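Local coordinates for tumor necrosis factor ligand superfamily member 9 (Mus musculus, PDB 6MKB), which acts as a T-cell costimulatory cytokine of the tumor necrosis factor family by binding the receptor TNFRSF9 (4-1BB), inducing proliferation of activated T cells, at residues A19-T24 with L66-T71; V83-Q88 with N155-G160. One frame throughout, in Å; residues are numbered along the deposited sequence.

In the fold
From the N terminus, the chain leaves strand 10-15, passes through loop segment 19-24 and, 42 residues on, returns along strand 58-70 to close interaction 1. The next strand, 80-90, opens interaction 2, which closes 67 residues later on strand 149-166. The two are thus in series and neither nest nor cross, yet their centres are about 10 Å apart. L21 CD1 packs on V83 CG2, and K67 N hydrogen-bonds to T157 OG1 between neighbouring strands 58-70 and 149-166. A sodium ion shared by K67, S69 and N155 adds a polar link. Together they bring the 19-24 loop and the two sheets of the TNF jelly-roll sandwich together around one apolar core.

Interaction 1: A19-T24 with L66-T71; sequences ASLCNT and LKLSPT. With NA (sodium ion), chain O; NAG (2-acetamido-2-deoxy-beta-D-glucopyranose), chain F.
L21, in the loop after strand 10-15, meets L68 of strand 58-70 through methyl groups alone. The two side chains cross at about a right angle: L21 CD1 lies 3.9 Å from L68 CD2, and L21 CD2 is at 4.0 Å from the same L68 CD2, so one methyl of L68 sits against both branches of L21. With CG of L21 turned opposite its own carbonyl carbon (chi1 -58°) and an extended chi2, the fork reaches inward while the CA atoms of L21 and L68 stay 9.6 Å apart. This is the tightly packed end. V83 and W149 touch both leucines, L151 borders L68, and L135 and L139 border L21, making the pair part of the sandwich core.

The other end is loose. A19 O comes no nearer than 4.4 Å to T71 CG2, A19 is exposed, and no hydrogen bond joins the segments; T71 OG1 is hydrogen-bonded to R147 O. Farther along the loop, N23 carries an N-linked glycan, its ND2 joined covalently to C1 of the first N-acetylglucosamine at 1.4 Å. A hydrogen bond from A137 N to N23 OD1 helps set the amide carrying the sugar, and the sugar is itself hydrogen-bonded to A137 O.

On the strand, a sodium ion is bound by K67 O at 2.8 Å and S69 OG at 2.7 Å, with N155 O as third ligand. All three are oxygens, and the lysine contributes its carbonyl oxygen, not its ammonium group. The chemistry is therefore divided: between these two segments the attraction is dispersion between leucine methyls, while backbone bonds of L21 to Y146 and T24 to L135 also hold the loop; sodium links the strand to N155 and the sugar extends from the loop, neither bridging the two segments.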
ATOM      1  N   ALA B  19     -22.264   4.977  -4.805  1.00 56.21           N
ATOM      2  CA  ALA B  19     -22.737   6.374  -4.701  1.00 56.39           C
ATOM      3  C   ALA B  19     -22.700   6.958  -3.284  1.00 58.01           C
ATOM      4  O   ALA B  19     -22.625   8.179  -3.128  1.00 57.62           O
ATOM      5  CB  ALA B  19     -24.154   6.484  -5.258  1.00 58.99           C
ATOM      6  N   SER B  20     -22.785   6.100  -2.272  1.00 54.15           N
ATOM      7  CA  SER B  20     -22.765   6.468  -0.851  1.00 53.50           C
ATOM      8  C   SER B  20     -22.160   5.327  -0.065  1.00 55.02           C
ATOM      9  O   SER B  20     -22.003   4.236  -0.620  1.00 54.73           O
ATOM     10  CB  SER B  20     -24.175   6.789  -0.353  1.00 57.47           C
ATOM     11  OG  SER B  20     -25.005   5.638  -0.345  1.00 64.15           O
ATOM     12  N   LEU B  21     -21.810   5.557   1.204  1.00 49.49           N
ATOM     13  CA  LEU B  21     -21.199   4.494   1.985  1.00 47.21           C
ATOM     14  C   LEU B  21     -22.222   3.737   2.817  1.00 52.35           C
ATOM     15  O   LEU B  21     -23.203   4.292   3.300  1.00 53.50           O
ATOM     16  CB  LEU B  21     -20.064   5.024   2.877  1.00 45.69           C
ATOM     17  CG  LEU B  21     -18.892   5.735   2.203  1.00 47.40           C
ATOM     18  CD1 LEU B  21     -17.866   6.164   3.226  1.00 44.99           C
ATOM     19  CD2 LEU B  21     -18.257   4.893   1.075  1.00 47.80           C
ATOM     20  N   CYS B  22     -21.989   2.446   2.954  1.00 50.29           N
ATOM     21  CA  CYS B  22     -22.803   1.523   3.729  1.00 52.46           C
ATOM     22  C   CYS B  22     -21.974   0.266   4.007  1.00 52.92           C
ATOM     23  O   CYS B  22     -20.902   0.070   3.407  1.00 50.28           O
ATOM     24  CB  CYS B  22     -24.101   1.194   2.993  1.00 55.87           C
ATOM     25  SG  CYS B  22     -23.855   0.404   1.380  1.00 60.43           S
ATOM     26  N   ASN B  23     -22.482  -0.583   4.909  1.00 48.73           N
ATOM     27  CA  ASN B  23     -21.841  -1.841   5.269  1.00 47.01           C
ATOM     28  C   ASN B  23     -22.328  -2.894   4.286  1.00 51.40           C
ATOM     29  O   ASN B  23     -23.505  -3.252   4.308  1.00 53.62           O
ATOM     30  CB  ASN B  23     -22.113  -2.197   6.748  1.00 41.51           C
ATOM     31  CG  ASN B  23     -21.542  -1.202   7.732  1.00 60.20           C
ATOM     32  OD1 ASN B  23     -20.640  -0.417   7.430  1.00 64.53           O
ATOM     33  ND2 ASN B  23     -22.063  -1.215   8.933  1.00 65.48           N
ATOM     34  N   THR B  24     -21.435  -3.328   3.367  1.00 46.93           N
ATOM     35  CA  THR B  24     -21.732  -4.272   2.274  1.00 47.11           C
ATOM     36  C   THR B  24     -20.453  -4.958   1.738  1.00 50.47           C
ATOM     37  O   THR B  24     -19.343  -4.488   1.982  1.00 49.50           O
ATOM     38  CB  THR B  24     -22.433  -3.497   1.104  1.00 56.85           C
ATOM     39  OG1 THR B  24     -22.919  -4.416   0.121  1.00 63.28           O
ATOM     40  CG2 THR B  24     -21.513  -2.462   0.419  1.00 48.24           C
ATOM     41  N   LEU B  66      -7.933   2.057  -0.900  1.00 45.30           N
ATOM     42  CA  LEU B  66      -9.171   2.785  -0.729  1.00 44.94           C
ATOM     43  C   LEU B  66      -9.029   4.181  -1.278  1.00 49.71           C
ATOM     44  O   LEU B  66      -8.108   4.910  -0.894  1.00 48.71           O
ATOM     45  CB  LEU B  66      -9.577   2.852   0.751  1.00 44.45           C
ATOM     46  CG  LEU B  66     -10.872   3.631   1.100  1.00 48.27           C
ATOM     47  CD1 LEU B  66     -12.108   3.000   0.436  1.00 48.33           C
ATOM     48  CD2 LEU B  66     -11.088   3.676   2.611  1.00 47.99           C
ATOM     49  N   LYS B  67      -9.946   4.547  -2.182  1.00 47.28           N
ATOM     50  CA  LYS B  67     -10.006   5.891  -2.739  1.00 47.18           C
ATOM     51  C   LYS B  67     -11.394   6.437  -2.432  1.00 48.78           C
ATOM     52  O   LYS B  67     -12.368   6.011  -3.045  1.00 49.31           O
ATOM     53  CB  LYS B  67      -9.640   5.929  -4.227  1.00 48.51           C
ATOM     54  CG  LYS B  67      -8.180   5.569  -4.485  1.00 50.41           C
ATOM     55  CD  LYS B  67      -7.781   5.980  -5.885  1.00 61.14           C
ATOM     56  CE  LYS B  67      -6.404   5.496  -6.247  1.00 67.27           C
ATOM     57  NZ  LYS B  67      -6.109   5.729  -7.681  1.00 79.30           N
ATOM     58  N   LEU B  68     -11.487   7.266  -1.379  1.00 43.37           N
ATOM     59  CA  LEU B  68     -12.730   7.893  -0.936  1.00 44.02           C
ATOM     60  C   LEU B  68     -12.867   9.226  -1.565  1.00 47.55           C
ATOM     61  O   LEU B  68     -12.052  10.109  -1.284  1.00 48.58           O
ATOM     62  CB  LEU B  68     -12.747   8.090   0.593  1.00 44.41           C
ATOM     63  CG  LEU B  68     -13.211   7.018   1.513  1.00 47.95           C
ATOM     64  CD1 LEU B  68     -13.294   7.599   2.902  1.00 48.56           C
ATOM     65  CD2 LEU B  68     -14.562   6.467   1.097  1.00 48.92           C
ATOM     66  N   SER B  69     -13.901   9.408  -2.364  1.00 45.03           N
ATOM     67  CA  SER B  69     -14.160  10.676  -3.038  1.00 45.77           C
ATOM     68  C   SER B  69     -15.237  11.463  -2.305  1.00 52.84           C
ATOM     69  O   SER B  69     -16.323  10.917  -2.075  1.00 53.21           O
ATOM     70  CB  SER B  69     -14.573  10.435  -4.481  1.00 47.17           C
ATOM     71  OG  SER B  69     -13.505   9.864  -5.218  1.00 56.82           O
ATOM     72  N   PRO B  70     -14.977  12.755  -1.963  1.00 51.01           N
ATOM     73  CA  PRO B  70     -16.027  13.567  -1.311  1.00 50.67           C
ATOM     74  C   PRO B  70     -17.111  13.930  -2.296  1.00 53.72           C
ATOM     75  O   PRO B  70     -16.808  14.148  -3.472  1.00 54.82           O
ATOM     76  CB  PRO B  70     -15.272  14.808  -0.818  1.00 52.71           C
ATOM     77  CG  PRO B  70     -14.093  14.930  -1.716  1.00 56.72           C
ATOM     78  CD  PRO B  70     -13.735  13.541  -2.177  1.00 52.31           C
ATOM     79  N   THR B  71     -18.371  13.971  -1.841  1.00 49.82           N
ATOM     80  CA  THR B  71     -19.502  14.312  -2.713  1.00 49.92           C
ATOM     81  C   THR B  71     -19.875  15.797  -2.585  1.00 55.48           C
ATOM     82  O   THR B  71     -19.325  16.507  -1.732  1.00 58.13           O
ATOM     83  CB  THR B  71     -20.708  13.436  -2.408  1.00 49.89           C
ATOM     84  OG1 THR B  71     -21.159  13.727  -1.090  1.00 51.36           O
ATOM     85  CG2 THR B  71     -20.435  11.959  -2.606  1.00 39.67           C
TER
HETATM   86 NA    NA O 408     -13.446   7.177  -5.313  1.00 92.59          NA
HETATM   87  C1  NAG F   1     -21.639  -0.332   9.979  1.00 65.89           C
HETATM   88  C2  NAG F   1     -22.800   0.516  10.497  1.00 65.71           C
HETATM   89  C3  NAG F   1     -22.321   1.347  11.688  1.00 66.35           C
HETATM   90  C4  NAG F   1     -21.594   0.520  12.754  1.00 68.86           C
HETATM   91  C5  NAG F   1     -20.533  -0.376  12.122  1.00 69.24           C
HETATM   92  C6  NAG F   1     -19.913  -1.347  13.118  1.00 72.74           C
HETATM   93  C7  NAG F   1     -24.358   1.587   8.888  1.00 70.33           C
HETATM   94  C8  NAG F   1     -24.324   2.291   7.570  1.00 69.34           C
HETATM   95  N2  NAG F   1     -23.167   1.446   9.454  1.00 66.01           N
HETATM   96  O3  NAG F   1     -23.430   2.060  12.256  1.00 66.95           O
HETATM   97  O4  NAG F   1     -20.976   1.391  13.705  1.00 72.43           O
HETATM   98  O5  NAG F   1     -21.092  -1.133  11.037  1.00 67.69           O
HETATM   99  O6  NAG F   1     -18.687  -1.800  12.539  1.00 73.25           O
HETATM  100  O7  NAG F   1     -25.411   1.215   9.369  1.00 77.77           O

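Interaction 2: V83-Q88 with N155-G160; sequences VSLVLQ and NTTSFG. With NA (sodium ion), chain O.
Between strand 80-90 and strand 149-166 lies a buried apolar contact near the centre of the chain, where side chains from the two layers of the TNF-homology beta sandwich meet without any backbone pairing. L85 and T157 reach toward each other tip to tip, L85 CD1 standing 3.8 Å from T157 CG2. The threonine holds that methyl opposite its backbone N, which presents CG2 to the leucine and leaves OG1 to accept a hydrogen bond from K67 N on neighbouring strand 58-70. Two residues along, L87 and F159 cross at about a right angle. L87 CD1 approaches the ring obliquely, 3.7 Å from F159 CE1 and 4.2 Å from F159 CZ. The same ring meets W28, with planes at about 60°, and touches L64 and V133, so several strands help fix its place. At the start of 155-160, N155 O completes the sodium site, 2.6 Å from the ion. Cohesion between the layers thus comes from methyl-methyl and methyl-ring dispersion, while the buried threonine hydroxyl is satisfied within its own sheet, sparing the core an unmet polar group.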
ATOM      1  N   VAL B  83     -13.855   4.864   8.082  1.00 47.57           N
ATOM      2  CA  VAL B  83     -14.195   4.070   6.896  1.00 46.66           C
ATOM      3  C   VAL B  83     -13.140   2.973   6.777  1.00 49.41           C
ATOM      4  O   VAL B  83     -11.943   3.240   6.899  1.00 48.69           O
ATOM      5  CB  VAL B  83     -14.347   4.895   5.595  1.00 49.47           C
ATOM      6  CG1 VAL B  83     -14.848   4.011   4.448  1.00 49.84           C
ATOM      7  CG2 VAL B  83     -15.282   6.082   5.802  1.00 49.31           C
ATOM      8  N   SER B  84     -13.592   1.744   6.541  1.00 44.58           N
ATOM      9  CA  SER B  84     -12.769   0.557   6.456  1.00 42.44           C
ATOM     10  C   SER B  84     -13.012  -0.277   5.212  1.00 47.92           C
ATOM     11  O   SER B  84     -14.146  -0.380   4.746  1.00 47.73           O
ATOM     12  CB  SER B  84     -13.074  -0.323   7.655  1.00 45.49           C
ATOM     13  OG  SER B  84     -11.973  -0.409   8.531  1.00 58.55           O
ATOM     14  N   LEU B  85     -11.938  -0.923   4.714  1.00 45.43           N
ATOM     15  CA  LEU B  85     -11.924  -1.978   3.692  1.00 43.47           C
ATOM     16  C   LEU B  85     -11.473  -3.209   4.442  1.00 45.85           C
ATOM     17  O   LEU B  85     -10.353  -3.222   4.963  1.00 44.61           O
ATOM     18  CB  LEU B  85     -11.013  -1.677   2.496  1.00 42.56           C
ATOM     19  CG  LEU B  85     -11.436  -0.618   1.468  1.00 45.68           C
ATOM     20  CD1 LEU B  85     -10.532  -0.702   0.269  1.00 45.38           C
ATOM     21  CD2 LEU B  85     -12.906  -0.767   1.031  1.00 43.61           C
ATOM     22  N   VAL B  86     -12.378  -4.176   4.631  1.00 43.15           N
ATOM     23  CA  VAL B  86     -12.094  -5.371   5.420  1.00 43.54           C
ATOM     24  C   VAL B  86     -11.899  -6.563   4.497  1.00 48.25           C
ATOM     25  O   VAL B  86     -12.818  -6.915   3.768  1.00 48.00           O
ATOM     26  CB  VAL B  86     -13.217  -5.633   6.476  1.00 48.54           C
ATOM     27  CG1 VAL B  86     -12.905  -6.862   7.323  1.00 48.70           C
ATOM     28  CG2 VAL B  86     -13.455  -4.412   7.375  1.00 48.36           C
ATOM     29  N   LEU B  87     -10.701  -7.185   4.532  1.00 46.83           N
ATOM     30  CA  LEU B  87     -10.395  -8.370   3.725  1.00 47.00           C
ATOM     31  C   LEU B  87     -11.049  -9.568   4.370  1.00 51.26           C
ATOM     32  O   LEU B  87     -10.719  -9.879   5.494  1.00 51.01           O
ATOM     33  CB  LEU B  87      -8.871  -8.591   3.567  1.00 47.03           C
ATOM     34  CG  LEU B  87      -8.444  -9.797   2.668  1.00 51.48           C
ATOM     35  CD1 LEU B  87      -8.819  -9.590   1.212  1.00 50.27           C
ATOM     36  CD2 LEU B  87      -6.974 -10.065   2.782  1.00 54.16           C
ATOM     37  N   GLN B  88     -11.995 -10.212   3.670  1.00 48.74           N
ATOM     38  CA  GLN B  88     -12.758 -11.372   4.139  1.00 49.02           C
ATOM     39  C   GLN B  88     -12.221 -12.639   3.467  1.00 53.43           C
ATOM     40  O   GLN B  88     -12.429 -12.838   2.276  1.00 53.57           O
ATOM     41  CB  GLN B  88     -14.254 -11.164   3.855  1.00 50.70           C
ATOM     42  CG  GLN B  88     -14.843  -9.888   4.499  1.00 57.70           C
ATOM     43  CD  GLN B  88     -16.164  -9.437   3.903  1.00 71.09           C
ATOM     44  OE1 GLN B  88     -16.595  -9.861   2.810  1.00 62.71           O
ATOM     45  NE2 GLN B  88     -16.842  -8.556   4.617  1.00 63.64           N
ATOM     46  N   ASN B 155     -11.364   7.735  -9.693  1.00 52.26           N
ATOM     47  CA  ASN B 155     -10.585   7.483  -8.471  1.00 50.88           C
ATOM     48  C   ASN B 155     -11.041   6.141  -7.915  1.00 53.90           C
ATOM     49  O   ASN B 155     -11.757   6.072  -6.904  1.00 52.20           O
ATOM     50  CB  ASN B 155     -10.767   8.608  -7.444  1.00 53.94           C
ATOM     51  CG  ASN B 155     -10.358   9.956  -7.934  1.00 73.05           C
ATOM     52  OD1 ASN B 155      -9.309  10.117  -8.559  1.00 73.46           O
ATOM     53  ND2 ASN B 155     -11.186  10.952  -7.655  1.00 63.42           N
ATOM     54  N   THR B 156     -10.672   5.073  -8.626  1.00 50.74           N
ATOM     55  CA  THR B 156     -11.151   3.741  -8.336  1.00 50.37           C
ATOM     56  C   THR B 156     -10.345   2.989  -7.276  1.00 53.55           C
ATOM     57  O   THR B 156      -9.139   2.809  -7.397  1.00 53.78           O
ATOM     58  CB  THR B 156     -11.216   2.907  -9.611  1.00 55.86           C
ATOM     59  OG1 THR B 156     -11.264   3.786 -10.730  1.00 56.76           O
ATOM     60  CG2 THR B 156     -12.410   1.987  -9.627  1.00 55.66           C
ATOM     61  N   THR B 157     -11.073   2.496  -6.273  1.00 47.93           N
ATOM     62  CA  THR B 157     -10.622   1.622  -5.207  1.00 46.00           C
ATOM     63  C   THR B 157     -10.210   0.284  -5.879  1.00 48.27           C
ATOM     64  O   THR B 157     -10.832  -0.153  -6.853  1.00 47.76           O
ATOM     65  CB  THR B 157     -11.775   1.514  -4.185  1.00 47.59           C
ATOM     66  OG1 THR B 157     -11.914   2.777  -3.518  1.00 42.76           O
ATOM     67  CG2 THR B 157     -11.618   0.354  -3.174  1.00 38.94           C
ATOM     68  N   SER B 158      -9.128  -0.307  -5.402  1.00 43.41           N
ATOM     69  CA  SER B 158      -8.620  -1.538  -5.979  1.00 42.45           C
ATOM     70  C   SER B 158      -8.296  -2.580  -4.910  1.00 44.86           C
ATOM     71  O   SER B 158      -8.102  -2.280  -3.727  1.00 43.10           O
ATOM     72  CB  SER B 158      -7.382  -1.261  -6.825  1.00 46.38           C
ATOM     73  OG  SER B 158      -6.336  -0.720  -6.026  1.00 57.84           O
ATOM     74  N   PHE B 159      -8.291  -3.824  -5.350  1.00 42.09           N
ATOM     75  CA  PHE B 159      -7.961  -4.973  -4.547  1.00 41.80           C
ATOM     76  C   PHE B 159      -7.266  -5.962  -5.454  1.00 46.31           C
ATOM     77  O   PHE B 159      -7.650  -6.117  -6.616  1.00 44.45           O
ATOM     78  CB  PHE B 159      -9.226  -5.539  -3.893  1.00 43.42           C
ATOM     79  CG  PHE B 159      -9.310  -7.015  -3.590  1.00 44.99           C
ATOM     80  CD1 PHE B 159      -8.418  -7.612  -2.697  1.00 48.87           C
ATOM     81  CD2 PHE B 159     -10.365  -7.780  -4.084  1.00 46.45           C
ATOM     82  CE1 PHE B 159      -8.514  -8.981  -2.396  1.00 50.47           C
ATOM     83  CE2 PHE B 159     -10.493  -9.132  -3.742  1.00 49.99           C
ATOM     84  CZ  PHE B 159      -9.562  -9.727  -2.911  1.00 48.94           C
ATOM     85  N   GLY B 160      -6.221  -6.582  -4.928  1.00 43.97           N
ATOM     86  CA  GLY B 160      -5.489  -7.604  -5.661  1.00 44.81           C
ATOM     87  C   GLY B 160      -4.492  -8.373  -4.826  1.00 48.47           C
ATOM     88  O   GLY B 160      -4.463  -8.248  -3.599  1.00 46.99           O
TER
HETATM   89 NA    NA O 408     -13.446   7.177  -5.313  1.00 92.59          NA